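Local atomic coordinates of peptidoglycan D,D-transpeptidase MrdA (Pseudomonas aeruginosa, PDB entry 7KIS), a protein that probably cross-links the peptidoglycan of the cell wall as a penicillin-binding D,D-transpeptidase of the inner membrane. Residues A[512-517]-A[532-537]; A[467-472]-A[504-509]; A[79-84]-A[166-171]; A[177-182]-A[292-297]; A[420-425]-A[456-461]. All blocks are in the same frame, centred on the assembly; numbering follows the deposited sequence.

The contacts form two groups: contacts 3 and 4 toward one end of the chain, and contacts 1, 2 and 5 in the transpeptidase domain, contact 5 nearest the chain's centre. Contacts 3 and 4 come first in sequence, their centres 10 Å apart, touching where Tyr167 N meets Asn292 OD1. Contact 3 lies in the dimerisation-domain region, while contact 4 ties that region to the transpeptidase domain. Contacts 5, 2 and 1 follow. Contacts 5 and 2 lie towards the two ends of helix 459-470, and contacts 2 and 1 share helix 504-518 and touch where Met513 meets Leu469. About 42 Å separates the centres of contacts 1 and 4, from the catalytic region to the interdomain joint.

Contact 1: A[512-517]-A[532-537]; sequences GMQQVV and AYLIAG
Met513 O takes two backbone N-H groups, both through weak bonds: Gly537 N, 3.1 Å from Met513 O, reaches it across the contact, and Val516 N, three residues on in the same helix, gives the other. The helix thereby lends a carbonyl to the start of strand 536-541. The Gly537 backbone rests against Met513 and Val516, and the CB and both methyls of Val516 lie beside Gly537 O. Met513 bends at chi3 (70°), which carries CE to 3.5 Å from Ala536 O, while its CB packs 4.1 Å from the CB of Ala536, a residue small enough for the two backbones to come close at Gln514. There Gln514 CA makes a C-H contact of 3.6 Å with Ile535 O. Alongside, Val517 CG2 meets Ile535 CG2 at 4.0 Å, branched aliphatic groups crossing at a slant, and the extended Gln514 lays OE1 beside Leu534 CD1 near the surface. Phe571 and Phe568 of strand 566-572 pack on Ala536 and Val517. The one hydrogen bond between the segments is weak, and most remaining contacts involve carbon atoms, so packing and burial probably do more than hydrogen bonding to set the helix against the strand leading into the active-site KSGT motif.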
# COMPACT_ATOMS: atom_id res chain seq x y z
N GLY A 512 -17.00 7.33 -11.52
CA GLY A 512 -17.33 8.02 -10.28
C GLY A 512 -16.08 8.49 -9.56
O GLY A 512 -16.02 9.63 -9.08
N MET A 513 -15.08 7.62 -9.47
CA MET A 513 -13.77 8.04 -8.96
C MET A 513 -13.15 9.11 -9.85
O MET A 513 -12.41 9.97 -9.37
CB MET A 513 -12.83 6.84 -8.86
CG MET A 513 -13.26 5.78 -7.86
SD MET A 513 -12.08 4.42 -7.83
CE MET A 513 -10.66 5.20 -7.07
N GLN A 514 -13.44 9.07 -11.16
CA GLN A 514 -12.88 10.05 -12.07
C GLN A 514 -13.42 11.44 -11.80
O GLN A 514 -12.68 12.43 -11.85
CB GLN A 514 -13.17 9.63 -13.51
CG GLN A 514 -12.32 10.31 -14.56
CD GLN A 514 -12.52 9.70 -15.93
OE1 GLN A 514 -12.81 10.40 -16.90
NE2 GLN A 514 -12.37 8.38 -16.01
N GLN A 515 -14.72 11.55 -11.50
CA GLN A 515 -15.33 12.84 -11.21
C GLN A 515 -14.99 13.35 -9.81
O GLN A 515 -15.33 14.50 -9.49
CB GLN A 515 -16.85 12.76 -11.38
CG GLN A 515 -17.29 12.39 -12.79
CD GLN A 515 -16.81 13.38 -13.83
OE1 GLN A 515 -15.89 13.09 -14.60
NE2 GLN A 515 -17.42 14.56 -13.86
N VAL A 516 -14.35 12.53 -8.98
CA VAL A 516 -13.87 13.01 -7.68
C VAL A 516 -12.88 14.15 -7.85
O VAL A 516 -12.88 15.12 -7.09
CB VAL A 516 -13.27 11.83 -6.88
CG1 VAL A 516 -12.60 12.33 -5.61
CG2 VAL A 516 -14.33 10.80 -6.56
N VAL A 517 -12.02 14.05 -8.87
CA VAL A 517 -10.90 14.97 -9.03
C VAL A 517 -11.23 16.01 -10.10
O VAL A 517 -10.75 17.15 -10.04
CB VAL A 517 -9.61 14.21 -9.37
CG1 VAL A 517 -8.43 15.16 -9.48
CG2 VAL A 517 -9.34 13.14 -8.32
N ALA A 532 -2.73 17.35 -16.07
CA ALA A 532 -2.60 17.12 -17.50
C ALA A 532 -3.13 15.76 -17.92
O ALA A 532 -3.04 15.41 -19.10
CB ALA A 532 -1.14 17.26 -17.93
N TYR A 533 -3.69 15.00 -16.99
CA TYR A 533 -4.21 13.67 -17.27
C TYR A 533 -5.39 13.41 -16.35
O TYR A 533 -5.52 14.02 -15.28
CB TYR A 533 -3.14 12.59 -17.08
CG TYR A 533 -2.36 12.73 -15.79
CD1 TYR A 533 -1.17 13.45 -15.75
CD2 TYR A 533 -2.82 12.16 -14.61
CE1 TYR A 533 -0.46 13.58 -14.58
CE2 TYR A 533 -2.11 12.29 -13.43
CZ TYR A 533 -0.93 13.01 -13.42
OH TYR A 533 -0.22 13.15 -12.25
N LEU A 534 -6.26 12.49 -16.77
CA LEU A 534 -7.42 12.16 -15.97
C LEU A 534 -7.01 11.31 -14.78
O LEU A 534 -6.24 10.35 -14.92
CB LEU A 534 -8.47 11.44 -16.82
CG LEU A 534 -9.16 12.31 -17.87
CD1 LEU A 534 -10.25 11.53 -18.58
CD2 LEU A 534 -9.72 13.58 -17.23
N ILE A 535 -7.52 11.65 -13.60
CA ILE A 535 -7.21 10.94 -12.36
C ILE A 535 -8.51 10.35 -11.83
O ILE A 535 -9.48 11.07 -11.61
CB ILE A 535 -6.57 11.87 -11.32
CG1 ILE A 535 -5.28 12.48 -11.86
CG2 ILE A 535 -6.31 11.11 -10.02
CD1 ILE A 535 -4.88 13.77 -11.18
N ALA A 536 -8.51 9.03 -11.63
CA ALA A 536 -9.65 8.34 -11.03
C ALA A 536 -9.25 7.99 -9.60
O ALA A 536 -8.64 6.95 -9.35
CB ALA A 536 -10.04 7.11 -11.84
N GLY A 537 -9.58 8.88 -8.67
CA GLY A 537 -9.19 8.73 -7.28
C GLY A 537 -10.37 8.97 -6.36
O GLY A 537 -11.50 9.21 -6.80

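Contact 2: A[467-472]-A[504-509]; sequences ALLANK and ANWDRV
Trp506 lies against Lys472 and Leu469, and these three residues bury most of the surface. The indole uses one face and one edge. Over the face sits the backbone of Lys472, with its carbonyl carbon C 3.6 Å above the ring centre and its O 3.5 Å from Trp506 NE1. At the edge, near the ring plane, Leu469 CD2 comes to 3.8 Å from Trp506 CZ3, the two side chains crossing at about a right angle. A broad flat residue suits this place because it can pack against a peptide group and a methyl at once. Lys472 is the first residue to leave the helix, with a positive phi of 59°, and this turn of the chain brings its backbone over the indole. Its side chain runs past Trp506 in the opposite direction: CD lies 3.5 Å from Trp506 CB, and the chain ends at Asp507, where NZ and OD1, 3.1 Å apart, form a salt bridge with a weak hydrogen bond. A long aliphatic stem with a charged end suits a residue that spans from an apolar ring to an exposed carboxylate. Leu469 CD2 also touches Val509 CG1 at 4.4 Å. The contact joins the C-terminal end of helix 459-470 to the first turns of helix 504-518; Leu335 of helix 330-340 packs on Leu469, Trp506 and Val509, and Phe571 of strand 566-572 touches Leu469.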
# COMPACT_ATOMS: atom_id res chain seq x y z
N ALA A 467 -4.91 -0.41 -7.43
CA ALA A 467 -4.47 -1.09 -8.64
C ALA A 467 -5.53 -2.06 -9.15
O ALA A 467 -5.65 -2.26 -10.37
CB ALA A 467 -3.16 -1.83 -8.39
N LEU A 468 -6.30 -2.66 -8.25
CA LEU A 468 -7.35 -3.59 -8.65
C LEU A 468 -8.46 -2.87 -9.42
O LEU A 468 -8.94 -3.38 -10.44
CB LEU A 468 -7.93 -4.29 -7.42
CG LEU A 468 -8.23 -5.78 -7.52
CD1 LEU A 468 -7.19 -6.50 -8.37
CD2 LEU A 468 -8.28 -6.37 -6.12
N LEU A 469 -8.86 -1.69 -8.96
CA LEU A 469 -9.85 -0.91 -9.69
C LEU A 469 -9.31 -0.45 -11.04
O LEU A 469 -10.07 -0.30 -12.00
CB LEU A 469 -10.30 0.29 -8.86
CG LEU A 469 -11.09 -0.05 -7.60
CD1 LEU A 469 -11.13 1.13 -6.64
CD2 LEU A 469 -12.50 -0.50 -7.96
N ALA A 470 -7.99 -0.22 -11.12
CA ALA A 470 -7.38 0.13 -12.39
C ALA A 470 -7.26 -1.07 -13.32
O ALA A 470 -7.34 -0.92 -14.54
CB ALA A 470 -6.00 0.75 -12.15
N ASN A 471 -7.07 -2.26 -12.76
CA ASN A 471 -6.81 -3.47 -13.53
C ASN A 471 -8.07 -4.21 -13.96
O ASN A 471 -7.97 -5.29 -14.55
CB ASN A 471 -5.91 -4.42 -12.74
CG ASN A 471 -4.78 -4.99 -13.56
OD1 ASN A 471 -4.53 -4.53 -14.68
ND2 ASN A 471 -4.08 -5.98 -13.02
N LYS A 472 -9.25 -3.66 -13.66
CA LYS A 472 -10.54 -4.29 -13.98
C LYS A 472 -10.68 -5.67 -13.34
O LYS A 472 -11.33 -6.56 -13.89
CB LYS A 472 -10.74 -4.39 -15.50
CG LYS A 472 -10.59 -3.09 -16.25
CD LYS A 472 -11.58 -2.05 -15.76
CE LYS A 472 -11.57 -0.82 -16.65
NZ LYS A 472 -11.83 -1.17 -18.08
N ALA A 504 -19.11 -4.01 -16.96
CA ALA A 504 -19.19 -2.57 -17.17
C ALA A 504 -19.25 -1.78 -15.87
O ALA A 504 -19.06 -0.56 -15.90
CB ALA A 504 -20.41 -2.23 -18.03
N ASN A 505 -19.51 -2.44 -14.74
CA ASN A 505 -19.52 -1.73 -13.46
C ASN A 505 -18.15 -1.17 -13.11
O ASN A 505 -18.06 -0.17 -12.39
CB ASN A 505 -20.01 -2.67 -12.35
CG ASN A 505 -21.52 -2.83 -12.34
OD1 ASN A 505 -22.25 -1.93 -12.76
ND2 ASN A 505 -21.99 -3.98 -11.87
N TRP A 506 -17.08 -1.81 -13.60
CA TRP A 506 -15.74 -1.26 -13.42
C TRP A 506 -15.66 0.16 -13.99
O TRP A 506 -15.19 1.08 -13.32
CB TRP A 506 -14.70 -2.16 -14.08
CG TRP A 506 -14.55 -3.51 -13.44
CD1 TRP A 506 -14.99 -4.71 -13.94
CD2 TRP A 506 -13.91 -3.81 -12.19
NE1 TRP A 506 -14.66 -5.72 -13.07
CE2 TRP A 506 -14.01 -5.20 -11.99
CE3 TRP A 506 -13.28 -3.03 -11.22
CZ2 TRP A 506 -13.48 -5.83 -10.87
CZ3 TRP A 506 -12.76 -3.65 -10.10
CH2 TRP A 506 -12.87 -5.04 -9.93
N ASP A 507 -16.11 0.34 -15.23
CA ASP A 507 -16.02 1.64 -15.88
C ASP A 507 -16.94 2.66 -15.22
O ASP A 507 -16.68 3.87 -15.29
CB ASP A 507 -16.37 1.52 -17.36
CG ASP A 507 -15.22 0.98 -18.19
OD1 ASP A 507 -14.10 0.86 -17.66
OD2 ASP A 507 -15.45 0.67 -19.38
N ARG A 508 -18.02 2.21 -14.57
CA ARG A 508 -18.93 3.13 -13.91
C ARG A 508 -18.38 3.61 -12.57
O ARG A 508 -18.48 4.81 -12.26
CB ARG A 508 -20.30 2.46 -13.72
CG ARG A 508 -21.01 2.19 -15.03
CD ARG A 508 -22.47 1.84 -14.81
NE ARG A 508 -22.69 0.40 -14.88
CZ ARG A 508 -23.17 -0.22 -15.95
NH1 ARG A 508 -23.48 0.46 -17.04
NH2 ARG A 508 -23.35 -1.54 -15.93
N VAL A 509 -17.81 2.71 -11.78
CA VAL A 509 -17.18 3.13 -10.52
C VAL A 509 -15.93 3.95 -10.80
O VAL A 509 -15.66 4.94 -10.11
CB VAL A 509 -16.87 1.90 -9.65
CG1 VAL A 509 -15.85 2.24 -8.58
CG2 VAL A 509 -18.15 1.36 -9.03

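Contact 3: A[79-84]-A[166-171]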
# COMPACT_ATOMS: atom_id res chain seq x y z
N ILE A 79 21.57 -0.29 -5.16
CA ILE A 79 20.95 -0.00 -3.88
C ILE A 79 21.79 -0.57 -2.74
O ILE A 79 21.75 -0.06 -1.61
CB ILE A 79 19.51 -0.54 -3.84
CG1 ILE A 79 18.71 0.01 -5.02
CG2 ILE A 79 18.81 -0.19 -2.54
CD1 ILE A 79 18.70 1.52 -5.09
N ALA A 80 22.54 -1.64 -3.00
CA ALA A 80 23.32 -2.29 -1.95
C ALA A 80 24.59 -2.90 -2.54
O ALA A 80 24.52 -3.85 -3.33
CB ALA A 80 22.49 -3.36 -1.24
N ASP A 81 25.75 -2.36 -2.16
CA ASP A 81 27.03 -2.91 -2.56
C ASP A 81 27.65 -3.69 -1.40
O ASP A 81 27.04 -3.89 -0.35
CB ASP A 81 28.02 -1.83 -3.00
CG ASP A 81 27.41 -0.80 -3.91
OD1 ASP A 81 26.35 -1.09 -4.48
OD2 ASP A 81 28.00 0.29 -4.06
N ASN A 82 28.90 -4.11 -1.59
CA ASN A 82 29.72 -4.67 -0.54
C ASN A 82 31.04 -3.91 -0.55
O ASN A 82 31.65 -3.73 -1.61
CB ASN A 82 29.96 -6.17 -0.75
CG ASN A 82 28.66 -6.96 -0.79
OD1 ASN A 82 27.85 -6.88 0.13
ND2 ASN A 82 28.47 -7.73 -1.85
N ARG A 83 31.47 -3.45 0.62
CA ARG A 83 32.70 -2.68 0.64
C ARG A 83 33.79 -3.46 1.36
O ARG A 83 33.51 -4.23 2.29
CB ARG A 83 32.49 -1.33 1.32
CG ARG A 83 31.94 -0.24 0.41
CD ARG A 83 32.80 -0.05 -0.84
NE ARG A 83 32.24 0.94 -1.75
CZ ARG A 83 31.48 0.64 -2.81
NH1 ARG A 83 31.20 -0.63 -3.08
NH2 ARG A 83 31.01 1.60 -3.59
N PRO A 84 35.06 -3.27 0.97
CA PRO A 84 36.15 -4.04 1.58
C PRO A 84 36.56 -3.46 2.93
O PRO A 84 36.88 -2.27 3.04
CB PRO A 84 37.29 -3.92 0.56
CG PRO A 84 36.66 -3.33 -0.68
CD PRO A 84 35.51 -2.51 -0.20
N HIS A 166 26.91 -2.21 2.08
CA HIS A 166 26.86 -0.76 1.94
C HIS A 166 25.57 -0.36 1.25
O HIS A 166 25.16 -0.98 0.26
CB HIS A 166 28.08 -0.28 1.14
CG HIS A 166 28.06 1.18 0.81
ND1 HIS A 166 27.76 2.16 1.73
CD2 HIS A 166 28.31 1.83 -0.36
CE1 HIS A 166 27.83 3.35 1.16
NE2 HIS A 166 28.16 3.18 -0.11
N TYR A 167 24.93 0.68 1.78
CA TYR A 167 23.67 1.20 1.24
C TYR A 167 23.93 2.62 0.74
O TYR A 167 23.80 3.59 1.50
CB TYR A 167 22.57 1.17 2.31
CG TYR A 167 22.30 -0.22 2.84
CD1 TYR A 167 21.70 -1.18 2.05
CD2 TYR A 167 22.65 -0.56 4.14
CE1 TYR A 167 21.46 -2.45 2.53
CE2 TYR A 167 22.41 -1.83 4.63
CZ TYR A 167 21.81 -2.77 3.82
OH TYR A 167 21.57 -4.04 4.30
N PRO A 168 24.29 2.78 -0.54
CA PRO A 168 24.75 4.09 -1.02
C PRO A 168 23.67 5.15 -1.08
O PRO A 168 24.00 6.32 -1.30
CB PRO A 168 25.28 3.77 -2.43
CG PRO A 168 24.56 2.54 -2.84
CD PRO A 168 24.36 1.74 -1.58
N LEU A 169 22.40 4.80 -0.89
CA LEU A 169 21.33 5.78 -0.85
C LEU A 169 20.77 5.99 0.55
O LEU A 169 19.91 6.85 0.73
CB LEU A 169 20.21 5.38 -1.81
CG LEU A 169 20.47 5.81 -3.26
CD1 LEU A 169 19.60 5.02 -4.23
CD2 LEU A 169 20.25 7.31 -3.43
N LYS A 170 21.25 5.23 1.53
CA LYS A 170 21.03 5.49 2.96
C LYS A 170 19.54 5.49 3.27
O LYS A 170 18.88 4.47 3.04
CB LYS A 170 21.78 6.77 3.33
CG LYS A 170 23.25 6.75 2.93
CD LYS A 170 23.92 8.09 3.21
CE LYS A 170 24.93 7.97 4.35
NZ LYS A 170 25.94 9.07 4.31
N GLU A 171 18.97 6.59 3.77
CA GLU A 171 17.64 6.58 4.37
C GLU A 171 16.52 6.37 3.35
O GLU A 171 15.40 6.02 3.75
CB GLU A 171 17.40 7.88 5.13
CG GLU A 171 17.30 9.12 4.25
CD GLU A 171 18.65 9.62 3.78
OE1 GLU A 171 18.70 10.32 2.74
OE2 GLU A 171 19.67 9.32 4.44
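His166 lies beside Asp81 and Arg83. Its CB rests 3.9 Å from Arg83 CG, and its CG stands anti to the backbone N (chi1 174°). CD2 then comes 4.0 Å from Asp81 OD2, which lies at the ring edge, and sits over one face of the Arg83 guanidinium, toward its rim; the imidazole and guanidinium planes are 49° apart. Pro168 N lies over the centre of one imidazole face. At the tip, NE2 does not touch the charged atoms of either neighbour. Arg83 and Asp81 form their own salt bridge, with a weak hydrogen bond, so their opposite charges would partly offset each other at the imidazole. In the backbone, Asp81 N donates to His166 O (2.8 Å) and His166 N to Asp81 O (3.0 Å). Beyond this pair the chain turns at Pro168, whose CD meets Ile79 O at 3.2 Å; proline, with its fixed phi, suits the second place of the type I turn from Tyr167 to Lys170. Leu169 CD1 packs 3.7 Å from Ile79 CD1. Tyr167 passes Ala80 and hydrogen-bonds Glu208 through OH. This is an antiparallel hydrogen-bonded pair where outer strand 163-166 ends in a beta turn, in the mixed sheet of the PBP dimerisation-domain region.

Contact 4: A[177-182]-A[292-297]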
# COMPACT_ATOMS: atom_id res chain seq x y z
N VAL A 177 14.15 -1.78 1.51
CA VAL A 177 15.16 -2.83 1.45
C VAL A 177 15.43 -3.41 2.83
O VAL A 177 15.65 -4.62 2.96
CB VAL A 177 16.45 -2.28 0.81
CG1 VAL A 177 17.56 -3.32 0.86
CG2 VAL A 177 16.19 -1.85 -0.62
N GLY A 178 15.40 -2.58 3.86
CA GLY A 178 15.79 -3.01 5.19
C GLY A 178 17.28 -2.88 5.37
O GLY A 178 17.91 -2.01 4.75
N TYR A 179 17.87 -3.72 6.22
CA TYR A 179 19.31 -3.68 6.45
C TYR A 179 19.76 -5.05 6.95
O TYR A 179 18.94 -5.96 7.15
CB TYR A 179 19.67 -2.58 7.45
CG TYR A 179 18.87 -2.64 8.74
CD1 TYR A 179 19.25 -3.49 9.78
CD2 TYR A 179 17.73 -1.87 8.92
CE1 TYR A 179 18.53 -3.55 10.95
CE2 TYR A 179 17.00 -1.93 10.09
CZ TYR A 179 17.40 -2.77 11.11
OH TYR A 179 16.68 -2.84 12.27
N VAL A 180 21.07 -5.20 7.13
CA VAL A 180 21.66 -6.39 7.72
C VAL A 180 22.41 -5.96 8.97
O VAL A 180 22.70 -4.78 9.18
CB VAL A 180 22.60 -7.13 6.74
CG1 VAL A 180 21.80 -7.81 5.64
CG2 VAL A 180 23.61 -6.17 6.13
N GLY A 181 22.70 -6.94 9.83
CA GLY A 181 23.43 -6.69 11.06
C GLY A 181 24.13 -7.96 11.49
O GLY A 181 24.02 -9.00 10.84
N ARG A 182 24.85 -7.87 12.60
CA ARG A 182 25.55 -9.04 13.11
C ARG A 182 24.54 -10.11 13.52
O ARG A 182 23.36 -9.83 13.77
CB ARG A 182 26.43 -8.68 14.31
CG ARG A 182 27.37 -7.51 14.09
CD ARG A 182 27.59 -6.75 15.40
NE ARG A 182 26.36 -6.14 15.91
CZ ARG A 182 25.59 -6.67 16.86
NH1 ARG A 182 24.49 -6.04 17.24
NH2 ARG A 182 25.92 -7.83 17.42
N ASN A 292 22.80 2.14 7.40
CA ASN A 292 24.22 1.88 7.52
C ASN A 292 24.73 1.96 8.95
O ASN A 292 25.95 1.89 9.16
CB ASN A 292 25.02 2.85 6.65
CG ASN A 292 24.81 2.62 5.17
OD1 ASN A 292 25.23 1.59 4.63
ND2 ASN A 292 24.16 3.57 4.51
N LEU A 293 23.84 2.10 9.94
CA LEU A 293 24.27 2.10 11.33
C LEU A 293 24.10 0.75 12.00
O LEU A 293 24.75 0.51 13.02
CB LEU A 293 23.49 3.16 12.11
CG LEU A 293 23.35 4.55 11.49
CD1 LEU A 293 22.54 5.47 12.39
CD2 LEU A 293 24.72 5.15 11.20
N PHE A 294 23.29 -0.14 11.44
CA PHE A 294 23.12 -1.48 11.99
C PHE A 294 24.01 -2.52 11.33
O PHE A 294 24.18 -3.61 11.88
CB PHE A 294 21.66 -1.93 11.87
CG PHE A 294 20.65 -0.89 12.29
CD1 PHE A 294 20.10 -0.91 13.56
CD2 PHE A 294 20.23 0.09 11.40
CE1 PHE A 294 19.16 0.03 13.95
CE2 PHE A 294 19.30 1.04 11.78
CZ PHE A 294 18.76 1.01 13.06
N VAL A 295 24.59 -2.20 10.16
CA VAL A 295 25.39 -3.19 9.43
C VAL A 295 26.61 -3.60 10.24
O VAL A 295 27.00 -4.78 10.25
CB VAL A 295 25.76 -2.65 8.04
CG1 VAL A 295 26.63 -1.40 8.13
CG2 VAL A 295 26.45 -3.74 7.22
N THR A 296 27.24 -2.65 10.94
CA THR A 296 28.43 -2.92 11.73
C THR A 296 28.11 -3.16 13.20
O THR A 296 28.96 -3.66 13.94
CB THR A 296 29.41 -1.76 11.62
OG1 THR A 296 28.69 -0.52 11.60
CG2 THR A 296 30.23 -1.88 10.35
N GLY A 297 26.90 -2.80 13.62
CA GLY A 297 26.53 -2.75 15.02
C GLY A 297 26.30 -1.30 15.40
O GLY A 297 27.21 -0.48 15.30
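Tyr179 and Phe294 stack face to face, their ring centroids 4.2 Å apart and their planes only 13° from parallel. Phe294 CD2 lies over the centre of the tyrosine ring and Tyr179 CZ over that of the phenylalanine, while Phe294 CB leans on Tyr179 CD1 at 3.6 Å. Tyr179 CG sits between the backbone N and the carbonyl carbon (chi1 52°), which starts the ring toward Phe294. Beside the stack the backbones meet through C-H groups: Val295 CA lies 3.1 Å from Val180 O, and Gly181 CA 3.3 Å from Phe294 O. Glycine suits position 181, where a side chain would press on that carbonyl. Val180 CG2 and Val295 CG2, from beta-branched residues, meet at 3.9 Å beside the backbones. At the exposed end Arg182 NE lies 3.5 Å from Gly297 CA, and Thr296 O at the edge of its guanidinium. In the next shell Tyr303 and Leu306 of helix 300-307 back Phe294, strand 201-205 pairs with strand 179-182, and Asn292 OD1 accepts from Tyr167 N. Ring stacking and methyl packing join the segments without conventional hydrogen bonds, and the Tyr167 bond adds a polar tie beside them, so the joint of dimerisation and transpeptidase regions appears to rest mainly on packing.

Contact 5: A[420-425]-A[456-461]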
# COMPACT_ATOMS: atom_id res chain seq x y z
N GLY A 420 6.88 -9.14 7.20
CA GLY A 420 6.16 -8.62 8.34
C GLY A 420 4.96 -7.78 7.99
O GLY A 420 4.63 -6.84 8.72
N GLU A 421 4.28 -8.09 6.88
CA GLU A 421 3.09 -7.35 6.51
C GLU A 421 1.94 -7.72 7.44
O GLU A 421 1.61 -8.90 7.58
CB GLU A 421 2.72 -7.64 5.06
CG GLU A 421 1.91 -6.55 4.37
CD GLU A 421 1.26 -7.03 3.08
OE1 GLU A 421 0.11 -6.63 2.81
OE2 GLU A 421 1.91 -7.81 2.35
N ALA A 422 1.34 -6.72 8.07
CA ALA A 422 0.22 -6.97 8.96
C ALA A 422 -1.00 -7.38 8.16
O ALA A 422 -1.25 -6.86 7.07
CB ALA A 422 -0.08 -5.73 9.81
N ASP A 423 -1.77 -8.32 8.70
CA ASP A 423 -2.90 -8.85 7.96
C ASP A 423 -3.98 -7.79 7.75
O ASP A 423 -4.61 -7.76 6.68
CB ASP A 423 -3.50 -10.05 8.70
CG ASP A 423 -2.76 -11.33 8.44
OD1 ASP A 423 -2.36 -11.57 7.27
OD2 ASP A 423 -2.58 -12.12 9.39
N GLY A 424 -4.15 -6.89 8.70
CA GLY A 424 -5.31 -6.03 8.70
C GLY A 424 -6.51 -6.77 9.24
O GLY A 424 -6.43 -7.93 9.67
N LEU A 425 -7.66 -6.10 9.24
CA LEU A 425 -8.88 -6.71 9.75
C LEU A 425 -10.05 -6.31 8.86
O LEU A 425 -10.30 -5.12 8.66
CB LEU A 425 -9.15 -6.30 11.20
CG LEU A 425 -10.41 -6.91 11.83
CD1 LEU A 425 -10.33 -8.43 11.82
CD2 LEU A 425 -10.61 -6.38 13.24
N GLN A 456 -9.50 -2.63 9.76
CA GLN A 456 -8.10 -2.23 9.72
C GLN A 456 -7.53 -2.53 8.35
O GLN A 456 -7.77 -3.60 7.78
CB GLN A 456 -7.29 -2.97 10.79
CG GLN A 456 -7.87 -2.87 12.19
CD GLN A 456 -6.97 -2.11 13.15
OE1 GLN A 456 -6.25 -1.20 12.75
NE2 GLN A 456 -7.01 -2.49 14.42
N ALA A 457 -6.76 -1.58 7.81
CA ALA A 457 -6.19 -1.72 6.48
C ALA A 457 -4.82 -1.07 6.45
O ALA A 457 -4.65 0.04 6.95
CB ALA A 457 -7.11 -1.10 5.42
N THR A 458 -3.84 -1.78 5.86
CA THR A 458 -2.49 -1.29 5.65
C THR A 458 -2.41 -0.48 4.36
O THR A 458 -3.14 -0.75 3.40
CB THR A 458 -1.50 -2.45 5.58
OG1 THR A 458 -1.89 -3.35 4.53
CG2 THR A 458 -1.48 -3.21 6.90
N PRO A 459 -1.52 0.52 4.30
CA PRO A 459 -1.42 1.35 3.09
C PRO A 459 -1.08 0.57 1.84
O PRO A 459 -1.25 1.10 0.73
CB PRO A 459 -0.31 2.35 3.45
CG PRO A 459 -0.33 2.41 4.94
CD PRO A 459 -0.67 1.03 5.39
N ILE A 460 -0.60 -0.67 1.96
CA ILE A 460 -0.38 -1.49 0.78
C ILE A 460 -1.67 -2.20 0.38
O ILE A 460 -1.96 -2.36 -0.81
CB ILE A 460 0.77 -2.48 1.03
CG1 ILE A 460 0.88 -3.50 -0.12
CG2 ILE A 460 0.60 -3.19 2.36
CD1 ILE A 460 1.31 -2.88 -1.43
N GLN A 461 -2.46 -2.64 1.36
CA GLN A 461 -3.79 -3.17 1.07
C GLN A 461 -4.64 -2.14 0.34
O GLN A 461 -5.44 -2.49 -0.53
CB GLN A 461 -4.47 -3.62 2.36
CG GLN A 461 -4.20 -5.06 2.74
CD GLN A 461 -4.66 -5.38 4.15
OE1 GLN A 461 -5.00 -4.49 4.92
NE2 GLN A 461 -4.67 -6.67 4.49
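Leu425 and Gln456 form the close part of the contact, bound by two backbone hydrogen bonds: Leu425 N to Gln456 O at 2.9 Å, and Gln456 N to Leu425 O at 2.8 Å. Before this pair, Gly424 takes a phi of 80°, where a CB would press on the carbonyl O before it. Inward, Thr458 CG2 touches Ala422 CB at 4.1 Å, and Ile460 CG2 crosses the Glu421 side chain at about a right angle, 3.5 Å from OE1. That carboxylate is buried but satisfied, accepting from Val414 N and Ala415 N. Gln461 reaches out with NE2 directed at Asp423 O, but that distance is too short to trust; NE2 also donates to Gln412 O. The solvent side is looser: Asp423 turns its side chain away, and Gln456, bent at chi2 (-115°), leads its amide off from Leu425. Thr458 and Gln461 bind reciprocally, Gln461 N giving to Thr458 OG1 at 3.3 Å and Thr458 N to Gln461 OE1 at 3.1 Å. Threonine suits an N-cap, its hydroxyl accepting from a first-turn N-H. The arrangement is a capping box opening helix 459-470, beside a single antiparallel bridge to the loop before helix 429-435.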